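PDB 2WMF: fucolectin-related protein from Streptococcus pneumoniae, which probably hydrolyses glycosidic bonds in host blood-group carbohydrate antigens, as the catalytic module of a family 98 glycoside hydrolase. Local coordinates for residues T242-T255 against R262-I275. Sequence-based numbering, arbitrary orientation.
Sequences TDTWKWWEKHYTNT and RDMRSYASEPESMI
Trp247 and residues 269-271 form the tightly packed part of this contact. Glu270 CA and Pro271 CD each lie 4.1 Å from the centroid of the Trp247 six-membered ring, both over one face, a CH-pi pair; Tyr252 CB sits 3.3 Å above the opposite face, toward its rim. Trp247 NE1 donates to Thr253 O (2.9 Å) in the ring plane, which helps hold the indole's rotation. Two hydroxyls tie the backbones together: Thr244 OG1 donates to a lone pair of Tyr267 O (2.7 Å), and Ser266 OG to Tyr252 O (2.8 Å). Beside them, Tyr267 turns its ring edge to the face of Trp245, planes at 62°.

The more solvent-exposed side centres on Arg262, and is still closely stacked. Extended from CG to NE, its chain lays the guanidinium flat on Trp248 (planes 5° apart, Arg262 CZ 3.7 Å from the Trp248 six-membered centroid); His251 CD2 and NE2 lie over the guanidinium's opposite face. Arg262 NH1 donates almost straight to Trp248 O (3.1 Å, 170°), and a water links it to Glu249 OE1.

The contact lies in the crossover between strands 237-243 and 289-293, the last two of a (beta/alpha)8 barrel, joining helix 245-249 and its flanks to loop 262-271 and the first turn of helix 272-283; strand 289-293 flanks Thr242 and Ile275, while helix 489-493 touches Ser266 and Ser269.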
ATOM      1  N   THR A 242       0.438  -3.741  -2.852  1.00  7.76           N
ATOM      2  CA  THR A 242       1.167  -4.277  -1.692  1.00  6.95           C
ATOM      3  C   THR A 242       1.180  -5.800  -1.872  1.00  7.59           C
ATOM      4  O   THR A 242       0.118  -6.433  -1.799  1.00  8.07           O
ATOM      5  CB  THR A 242       0.462  -3.904  -0.359  1.00  7.50           C
ATOM      6  OG1 THR A 242       0.549  -2.499  -0.132  1.00  8.29           O
ATOM      7  CG2 THR A 242       1.077  -4.635   0.817  1.00  8.04           C
ATOM      8  N   ASP A 243       2.374  -6.373  -2.099  1.00  7.69           N
ATOM      9  CA  ASP A 243       2.458  -7.771  -2.549  1.00  7.40           C
ATOM     10  C   ASP A 243       3.135  -8.662  -1.515  1.00  7.14           C
ATOM     11  O   ASP A 243       4.342  -8.546  -1.295  1.00  7.36           O
ATOM     12  CB  ASP A 243       3.168  -7.867  -3.906  1.00  7.47           C
ATOM     13  CG  ASP A 243       3.173  -9.274  -4.480  1.00  8.06           C
ATOM     14  OD1 ASP A 243       2.517 -10.162  -3.896  1.00  9.03           O
ATOM     15  OD2 ASP A 243       3.803  -9.428  -5.556  1.00 10.20           O
ATOM     16  N   THR A 244       2.369  -9.581  -0.948  1.00  7.62           N
ATOM     17  CA  THR A 244       2.900 -10.490   0.108  1.00  7.42           C
ATOM     18  C   THR A 244       3.825 -11.581  -0.487  1.00  7.46           C
ATOM     19  O   THR A 244       4.511 -12.272   0.263  1.00  8.17           O
ATOM     20  CB  THR A 244       1.803 -11.131   0.936  1.00  8.16           C
ATOM     21  OG1 THR A 244       0.979 -11.939   0.101  1.00  8.39           O
ATOM     22  CG2 THR A 244       0.929 -10.032   1.674  1.00  7.70           C
ATOM     23  N   TRP A 245       3.862 -11.690  -1.824  1.00  8.11           N
ATOM     24  CA  TRP A 245       4.898 -12.505  -2.485  1.00  8.08           C
ATOM     25  C   TRP A 245       6.304 -12.006  -2.119  1.00  7.40           C
ATOM     26  O   TRP A 245       7.283 -12.755  -2.253  1.00  8.34           O
ATOM     27  CB  TRP A 245       4.738 -12.518  -4.015  1.00  8.33           C
ATOM     28  CG  TRP A 245       3.765 -13.502  -4.585  1.00  9.18           C
ATOM     29  CD1 TRP A 245       2.503 -13.256  -5.047  1.00  9.01           C
ATOM     30  CD2 TRP A 245       4.012 -14.892  -4.828  1.00  9.37           C
ATOM     31  NE1 TRP A 245       1.942 -14.403  -5.534  1.00  9.83           N
ATOM     32  CE2 TRP A 245       2.852 -15.423  -5.449  1.00 10.50           C
ATOM     33  CE3 TRP A 245       5.094 -15.732  -4.605  1.00 11.03           C
ATOM     34  CZ2 TRP A 245       2.730 -16.780  -5.798  1.00 11.69           C
ATOM     35  CZ3 TRP A 245       4.986 -17.085  -4.977  1.00 11.24           C
ATOM     36  CH2 TRP A 245       3.796 -17.586  -5.552  1.00 10.91           C
ATOM     37  N   LYS A 246       6.437 -10.751  -1.668  1.00  6.48           N
ATOM     38  CA  LYS A 246       7.771 -10.293  -1.172  1.00  7.30           C
ATOM     39  C   LYS A 246       8.327 -11.269  -0.108  1.00  7.39           C
ATOM     40  O   LYS A 246       9.575 -11.463  -0.006  1.00  7.99           O
ATOM     41  CB  LYS A 246       7.742  -8.858  -0.654  1.00  7.53           C
ATOM     42  CG  LYS A 246       7.099  -8.637   0.729  1.00  7.17           C
ATOM     43  CD  LYS A 246       7.304  -7.221   1.245  1.00  7.59           C
ATOM     44  CE  LYS A 246       6.703  -6.157   0.356  1.00  6.93           C
ATOM     45  NZ  LYS A 246       5.227  -6.257   0.151  1.00  6.29           N
ATOM     46  N   TRP A 247       7.425 -11.823   0.698  1.00  8.12           N
ATOM     47  CA  TRP A 247       7.824 -12.691   1.803  1.00  8.02           C
ATOM     48  C   TRP A 247       8.541 -13.945   1.229  1.00  7.87           C
ATOM     49  O   TRP A 247       9.599 -14.384   1.732  1.00  9.16           O
ATOM     50  CB  TRP A 247       6.619 -13.046   2.694  1.00  7.37           C
ATOM     51  CG  TRP A 247       6.944 -13.397   4.113  1.00  8.10           C
ATOM     52  CD1 TRP A 247       6.957 -14.633   4.646  1.00  8.31           C
ATOM     53  CD2 TRP A 247       7.243 -12.496   5.186  1.00  6.29           C
ATOM     54  NE1 TRP A 247       7.248 -14.590   6.002  1.00  7.89           N
ATOM     55  CE2 TRP A 247       7.470 -13.277   6.347  1.00  8.18           C
ATOM     56  CE3 TRP A 247       7.328 -11.096   5.288  1.00  7.44           C
ATOM     57  CZ2 TRP A 247       7.739 -12.696   7.594  1.00  9.26           C
ATOM     58  CZ3 TRP A 247       7.621 -10.538   6.522  1.00  8.16           C
ATOM     59  CH2 TRP A 247       7.837 -11.324   7.644  1.00  8.35           C
ATOM     60  N   TRP A 248       7.979 -14.479   0.151  1.00  8.33           N
ATOM     61  CA  TRP A 248       8.567 -15.613  -0.630  1.00  8.09           C
ATOM     62  C   TRP A 248       9.873 -15.193  -1.295  1.00  8.42           C
ATOM     63  O   TRP A 248      10.865 -15.922  -1.248  1.00  9.42           O
ATOM     64  CB  TRP A 248       7.560 -16.067  -1.679  1.00  9.01           C
ATOM     65  CG  TRP A 248       8.013 -17.230  -2.515  1.00  8.96           C
ATOM     66  CD1 TRP A 248       7.881 -18.565  -2.223  1.00  9.16           C
ATOM     67  CD2 TRP A 248       8.650 -17.147  -3.778  1.00  9.70           C
ATOM     68  NE1 TRP A 248       8.419 -19.316  -3.250  1.00  9.96           N
ATOM     69  CE2 TRP A 248       8.883 -18.464  -4.218  1.00  9.65           C
ATOM     70  CE3 TRP A 248       9.037 -16.082  -4.603  1.00 11.09           C
ATOM     71  CZ2 TRP A 248       9.494 -18.751  -5.423  1.00 11.19           C
ATOM     72  CZ3 TRP A 248       9.641 -16.378  -5.823  1.00 11.39           C
ATOM     73  CH2 TRP A 248       9.876 -17.711  -6.210  1.00 10.69           C
ATOM     74  N   GLU A 249       9.909 -13.998  -1.883  1.00  7.72           N
ATOM     75  CA  GLU A 249      11.134 -13.508  -2.553  1.00  8.96           C
ATOM     76  C   GLU A 249      12.322 -13.432  -1.564  1.00  8.14           C
ATOM     77  O   GLU A 249      13.472 -13.691  -1.944  1.00  9.35           O
ATOM     78  CB  GLU A 249      10.883 -12.148  -3.203  1.00  8.73           C
ATOM     79  CG  GLU A 249       9.882 -12.172  -4.387  1.00 10.21           C
ATOM     80  CD  GLU A 249      10.450 -12.752  -5.683  1.00 12.88           C
ATOM     81  OE1 GLU A 249      11.681 -13.036  -5.748  1.00 15.96           O
ATOM     82  OE2 GLU A 249       9.617 -12.897  -6.650  1.00 16.25           O
ATOM     83  N   LYS A 250      12.023 -13.056  -0.318  1.00  8.56           N
ATOM     84  CA  LYS A 250      13.015 -12.945   0.784  1.00  9.30           C
ATOM     85  C   LYS A 250      13.439 -14.281   1.372  1.00  9.33           C
ATOM     86  O   LYS A 250      14.362 -14.328   2.223  1.00 10.62           O
ATOM     87  CB  LYS A 250      12.438 -12.070   1.900  1.00  8.32           C
ATOM     88  CG  LYS A 250      12.296 -10.620   1.492  1.00  9.79           C
ATOM     89  CD  LYS A 250      13.613  -9.874   1.266  1.00  9.25           C
ATOM     90  CE  LYS A 250      14.449  -9.609   2.503  1.00 10.17           C
ATOM     91  NZ  LYS A 250      15.742  -8.892   2.160  1.00 11.11           N
ATOM     92  N   HIS A 251      12.752 -15.344   0.951  1.00  9.01           N
ATOM     93  CA  HIS A 251      12.917 -16.715   1.481  1.00 10.60           C
ATOM     94  C   HIS A 251      12.440 -16.829   2.948  1.00  9.11           C
ATOM     95  O   HIS A 251      12.882 -17.717   3.717  1.00 10.82           O
ATOM     96  CB  HIS A 251      14.379 -17.215   1.382  1.00 11.19           C
ATOM     97  CG  HIS A 251      14.992 -17.138   0.014  1.00 13.46           C
ATOM     98  ND1 HIS A 251      16.316 -17.439  -0.205  1.00 16.19           N
ATOM     99  CD2 HIS A 251      14.497 -16.758  -1.189  1.00 18.31           C
ATOM    100  CE1 HIS A 251      16.609 -17.272  -1.485  1.00 18.30           C
ATOM    101  NE2 HIS A 251      15.518 -16.886  -2.116  1.00 16.38           N
ATOM    102  N   TYR A 252      11.519 -15.956   3.361  1.00  8.08           N
ATOM    103  CA  TYR A 252      10.960 -16.013   4.674  1.00  8.36           C
ATOM    104  C   TYR A 252       9.835 -17.035   4.744  1.00  8.62           C
ATOM    105  O   TYR A 252       9.209 -17.340   3.743  1.00  8.66           O
ATOM    106  CB  TYR A 252      10.461 -14.624   5.088  1.00  9.25           C
ATOM    107  CG  TYR A 252      11.492 -13.541   5.247  1.00  8.99           C
ATOM    108  CD1 TYR A 252      12.842 -13.828   5.379  1.00  9.62           C
ATOM    109  CD2 TYR A 252      11.105 -12.212   5.364  1.00  9.53           C
ATOM    110  CE1 TYR A 252      13.765 -12.820   5.568  1.00  8.70           C
ATOM    111  CE2 TYR A 252      12.016 -11.204   5.561  1.00  9.90           C
ATOM    112  CZ  TYR A 252      13.351 -11.529   5.662  1.00  9.27           C
ATOM    113  OH  TYR A 252      14.274 -10.553   5.864  1.00 11.82           O
ATOM    114  N   THR A 253       9.569 -17.523   5.951  1.00  9.23           N
ATOM    115  CA  THR A 253       8.580 -18.579   6.208  1.00  9.14           C
ATOM    116  C   THR A 253       7.670 -18.188   7.386  1.00  9.17           C
ATOM    117  O   THR A 253       7.116 -17.088   7.389  1.00 10.15           O
ATOM    118  CB  THR A 253       9.274 -19.948   6.330  1.00 10.39           C
ATOM    119  OG1 THR A 253      10.284 -19.884   7.341  1.00 10.05           O
ATOM    120  CG2 THR A 253       9.867 -20.321   4.984  1.00 11.08           C
ATOM    121  N   ASN A 254       7.563 -19.010   8.427  1.00  9.89           N
ATOM    122  CA  ASN A 254       6.810 -18.605   9.619  1.00  8.81           C
ATOM    123  C   ASN A 254       7.418 -17.352  10.237  1.00  8.92           C
ATOM    124  O   ASN A 254       8.633 -17.110  10.123  1.00  8.72           O
ATOM    125  CB  ASN A 254       6.793 -19.753  10.626  1.00  9.17           C
ATOM    126  CG  ASN A 254       5.708 -19.617  11.672  1.00 11.40           C
ATOM    127  OD1 ASN A 254       4.890 -18.693  11.625  1.00 10.96           O
ATOM    128  ND2 ASN A 254       5.708 -20.531  12.635  1.00 11.45           N
ATOM    129  N   THR A 255       6.623 -16.550  10.932  1.00  8.96           N
ATOM    130  CA  THR A 255       7.147 -15.296  11.478  1.00  8.35           C
ATOM    131  C   THR A 255       8.402 -15.563  12.342  1.00  8.61           C
ATOM    132  O   THR A 255       8.371 -16.394  13.260  1.00  9.55           O
ATOM    133  CB  THR A 255       6.082 -14.567  12.332  1.00  7.74           C
ATOM    134  OG1 THR A 255       4.806 -14.791  11.739  1.00  7.87           O
ATOM    135  CG2 THR A 255       6.379 -13.058  12.421  1.00  8.75           C
ATOM    136  N   ARG A 262      11.355 -22.004   1.616  1.00 10.63           N
ATOM    137  CA  ARG A 262      10.134 -21.263   1.198  1.00 10.22           C
ATOM    138  C   ARG A 262       9.201 -22.129   0.353  1.00  9.78           C
ATOM    139  O   ARG A 262       9.612 -23.099  -0.311  1.00 10.70           O
ATOM    140  CB  ARG A 262      10.489 -20.007   0.429  1.00  9.50           C
ATOM    141  CG  ARG A 262      11.057 -20.304  -0.968  1.00  9.48           C
ATOM    142  CD  ARG A 262      11.520 -19.068  -1.656  1.00 10.29           C
ATOM    143  NE  ARG A 262      12.201 -19.388  -2.915  1.00 11.71           N
ATOM    144  CZ  ARG A 262      12.569 -18.489  -3.826  1.00 13.14           C
ATOM    145  NH1 ARG A 262      12.313 -17.212  -3.654  1.00 12.61           N
ATOM    146  NH2 ARG A 262      13.188 -18.862  -4.935  1.00 15.83           N
ATOM    147  N   ASP A 263       7.934 -21.755   0.360  1.00  9.66           N
ATOM    148  CA  ASP A 263       6.966 -22.266  -0.602  1.00  9.41           C
ATOM    149  C   ASP A 263       5.771 -21.306  -0.679  1.00 10.07           C
ATOM    150  O   ASP A 263       5.889 -20.163  -0.186  1.00  9.02           O
ATOM    151  CB  ASP A 263       6.600 -23.774  -0.398  1.00 10.48           C
ATOM    152  CG  ASP A 263       5.930 -24.097   0.926  1.00 11.10           C
ATOM    153  OD1 ASP A 263       5.107 -23.291   1.434  1.00  9.91           O
ATOM    154  OD2 ASP A 263       6.235 -25.205   1.466  1.00 11.13           O
ATOM    155  N   MET A 264       4.676 -21.703  -1.333  1.00  9.61           N
ATOM    156  CA  MET A 264       3.528 -20.786  -1.477  1.00  9.49           C
ATOM    157  C   MET A 264       3.020 -20.313  -0.122  1.00  8.64           C
ATOM    158  O   MET A 264       2.457 -19.224  -0.026  1.00  8.93           O
ATOM    159  CB  MET A 264       2.366 -21.398  -2.282  1.00  9.04           C
ATOM    160  CG  MET A 264       2.659 -21.542  -3.748  1.00 10.22           C
ATOM    161  SD  MET A 264       1.250 -22.094  -4.711  1.00 13.23           S
ATOM    162  CE  MET A 264       1.301 -23.842  -4.259  1.00 13.03           C
ATOM    163  N   ARG A 265       3.229 -21.099   0.935  1.00  8.31           N
ATOM    164  CA  ARG A 265       2.794 -20.660   2.252  1.00  8.69           C
ATOM    165  C   ARG A 265       3.462 -19.316   2.660  1.00  8.25           C
ATOM    166  O   ARG A 265       2.942 -18.572   3.500  1.00  8.34           O
ATOM    167  CB  ARG A 265       3.035 -21.772   3.252  1.00  8.55           C
ATOM    168  CG  ARG A 265       2.130 -22.932   3.038  1.00  8.96           C
ATOM    169  CD  ARG A 265       2.403 -24.074   3.983  1.00 10.04           C
ATOM    170  NE  ARG A 265       3.628 -24.777   3.610  1.00  9.73           N
ATOM    171  CZ  ARG A 265       3.974 -25.986   4.075  1.00  9.38           C
ATOM    172  NH1 ARG A 265       3.238 -26.579   4.992  1.00 10.98           N
ATOM    173  NH2 ARG A 265       5.077 -26.573   3.632  1.00 11.26           N
ATOM    174  N   SER A 266       4.621 -19.023   2.081  1.00  8.89           N
ATOM    175  CA  SER A 266       5.303 -17.750   2.311  1.00  8.58           C
ATOM    176  C   SER A 266       4.447 -16.551   1.923  1.00  8.62           C
ATOM    177  O   SER A 266       4.482 -15.505   2.597  1.00  9.11           O
ATOM    178  CB  SER A 266       6.679 -17.725   1.609  1.00  8.20           C
ATOM    179  OG  SER A 266       7.527 -18.798   2.036  1.00  7.64           O
ATOM    180  N   TYR A 267       3.652 -16.660   0.856  1.00  8.53           N
ATOM    181  CA  TYR A 267       2.834 -15.489   0.498  1.00  8.69           C
ATOM    182  C   TYR A 267       1.643 -15.294   1.439  1.00  8.05           C
ATOM    183  O   TYR A 267       0.947 -14.263   1.380  1.00  9.39           O
ATOM    184  CB  TYR A 267       2.409 -15.485  -0.970  1.00  9.20           C
ATOM    185  CG  TYR A 267       1.448 -16.541  -1.474  1.00  9.49           C
ATOM    186  CD1 TYR A 267       0.217 -16.783  -0.857  1.00  9.66           C
ATOM    187  CD2 TYR A 267       1.707 -17.209  -2.698  1.00 10.29           C
ATOM    188  CE1 TYR A 267      -0.683 -17.733  -1.390  1.00  9.87           C
ATOM    189  CE2 TYR A 267       0.801 -18.143  -3.239  1.00  9.89           C
ATOM    190  CZ  TYR A 267      -0.383 -18.414  -2.593  1.00  8.95           C
ATOM    191  OH  TYR A 267      -1.287 -19.299  -3.171  1.00 10.54           O
ATOM    192  N   ALA A 268       1.415 -16.283   2.322  1.00  7.66           N
ATOM    193  CA  ALA A 268       0.385 -16.209   3.353  1.00  7.89           C
ATOM    194  C   ALA A 268       0.978 -15.976   4.750  1.00  6.66           C
ATOM    195  O   ALA A 268       0.308 -16.186   5.772  1.00  7.40           O
ATOM    196  CB  ALA A 268      -0.523 -17.500   3.300  1.00  8.12           C
ATOM    197  N   SER A 269       2.221 -15.463   4.772  1.00  7.91           N
ATOM    198  CA  SER A 269       2.962 -15.308   5.997  1.00  7.70           C
ATOM    199  C   SER A 269       3.443 -13.884   6.356  1.00  8.45           C
ATOM    200  O   SER A 269       3.967 -13.659   7.436  1.00  9.22           O
ATOM    201  CB  SER A 269       4.130 -16.299   6.037  1.00  7.75           C
ATOM    202  OG  SER A 269       3.657 -17.649   6.011  1.00  7.86           O
ATOM    203  N   GLU A 270       3.246 -12.909   5.471  1.00  7.28           N
ATOM    204  CA  GLU A 270       3.545 -11.513   5.851  1.00  7.71           C
ATOM    205  C   GLU A 270       2.524 -11.103   6.936  1.00  7.09           C
ATOM    206  O   GLU A 270       1.305 -11.232   6.703  1.00  7.42           O
ATOM    207  CB  GLU A 270       3.426 -10.571   4.662  1.00  7.46           C
ATOM    208  CG  GLU A 270       3.683  -9.123   5.082  1.00  7.39           C
ATOM    209  CD  GLU A 270       3.805  -8.087   3.985  1.00  7.88           C
ATOM    210  OE1 GLU A 270       4.041  -8.444   2.826  1.00  8.18           O
ATOM    211  OE2 GLU A 270       3.692  -6.862   4.362  1.00  9.28           O
ATOM    212  N   PRO A 271       2.990 -10.635   8.101  1.00  7.78           N
ATOM    213  CA  PRO A 271       2.036 -10.271   9.164  1.00  7.91           C
ATOM    214  C   PRO A 271       0.921  -9.333   8.661  1.00  8.27           C
ATOM    215  O   PRO A 271       1.161  -8.387   7.895  1.00  7.22           O
ATOM    216  CB  PRO A 271       2.918  -9.613  10.209  1.00  8.85           C
ATOM    217  CG  PRO A 271       4.219 -10.283  10.031  1.00  8.48           C
ATOM    218  CD  PRO A 271       4.384 -10.462   8.554  1.00  7.91           C
ATOM    219  N   GLU A 272      -0.293  -9.637   9.096  1.00  8.78           N
ATOM    220  CA  GLU A 272      -1.495  -8.860   8.689  1.00  8.50           C
ATOM    221  C   GLU A 272      -1.335  -7.364   8.943  1.00  8.21           C
ATOM    222  O   GLU A 272      -1.603  -6.533   8.069  1.00  8.35           O
ATOM    223  CB  GLU A 272      -2.748  -9.390   9.401  1.00  8.51           C
ATOM    224  CG  GLU A 272      -3.175 -10.805   8.935  1.00  9.04           C
ATOM    225  CD  GLU A 272      -2.566 -11.985   9.638  1.00  8.13           C
ATOM    226  OE1 GLU A 272      -1.467 -11.864  10.277  1.00  7.18           O
ATOM    227  OE2 GLU A 272      -3.222 -13.073   9.551  1.00  9.25           O
ATOM    228  N   SER A 273      -0.901  -7.013  10.134  1.00  7.42           N
ATOM    229  CA  SER A 273      -0.719  -5.588  10.466  1.00  7.34           C
ATOM    230  C   SER A 273       0.403  -4.957   9.644  1.00  7.71           C
ATOM    231  O   SER A 273       0.415  -3.741   9.402  1.00  8.37           O
ATOM    232  CB  SER A 273      -0.419  -5.419  11.942  1.00  8.32           C
ATOM    233  OG  SER A 273       0.692  -6.214  12.266  1.00  9.11           O
ATOM    234  N   MET A 274       1.352  -5.768   9.189  1.00  7.50           N
ATOM    235  CA  MET A 274       2.420  -5.215   8.359  1.00  7.06           C
ATOM    236  C   MET A 274       1.907  -4.807   6.956  1.00  6.12           C
ATOM    237  O   MET A 274       2.438  -3.868   6.344  1.00  7.20           O
ATOM    238  CB  MET A 274       3.607  -6.169   8.236  1.00  6.62           C
ATOM    239  CG  MET A 274       4.770  -5.651   7.375  1.00  8.80           C
ATOM    240  SD  MET A 274       6.161  -6.841   7.421  1.00 10.32           S
ATOM    241  CE  MET A 274       7.067  -6.256   5.985  1.00 10.97           C
ATOM    242  N   ILE A 275       0.910  -5.522   6.452  1.00  6.40           N
ATOM    243  CA  ILE A 275       0.219  -5.113   5.216  1.00  7.15           C
ATOM    244  C   ILE A 275      -0.329  -3.652   5.392  1.00  6.43           C
ATOM    245  O   ILE A 275      -0.135  -2.756   4.539  1.00  8.68           O
ATOM    246  CB  ILE A 275      -0.923  -6.043   4.853  1.00  6.59           C
ATOM    247  CG1 ILE A 275      -0.420  -7.458   4.548  1.00  7.94           C
ATOM    248  CG2 ILE A 275      -1.660  -5.548   3.596  1.00  7.66           C
ATOM    249  CD1 ILE A 275      -1.536  -8.493   4.590  1.00 10.00           C
TER
HETATM  250  O   HOH W   1      13.047 -15.513  -5.850  1.00 29.45           O
HETATM  251  O   HOH W   2       2.947 -13.507   9.965  1.00  9.53           O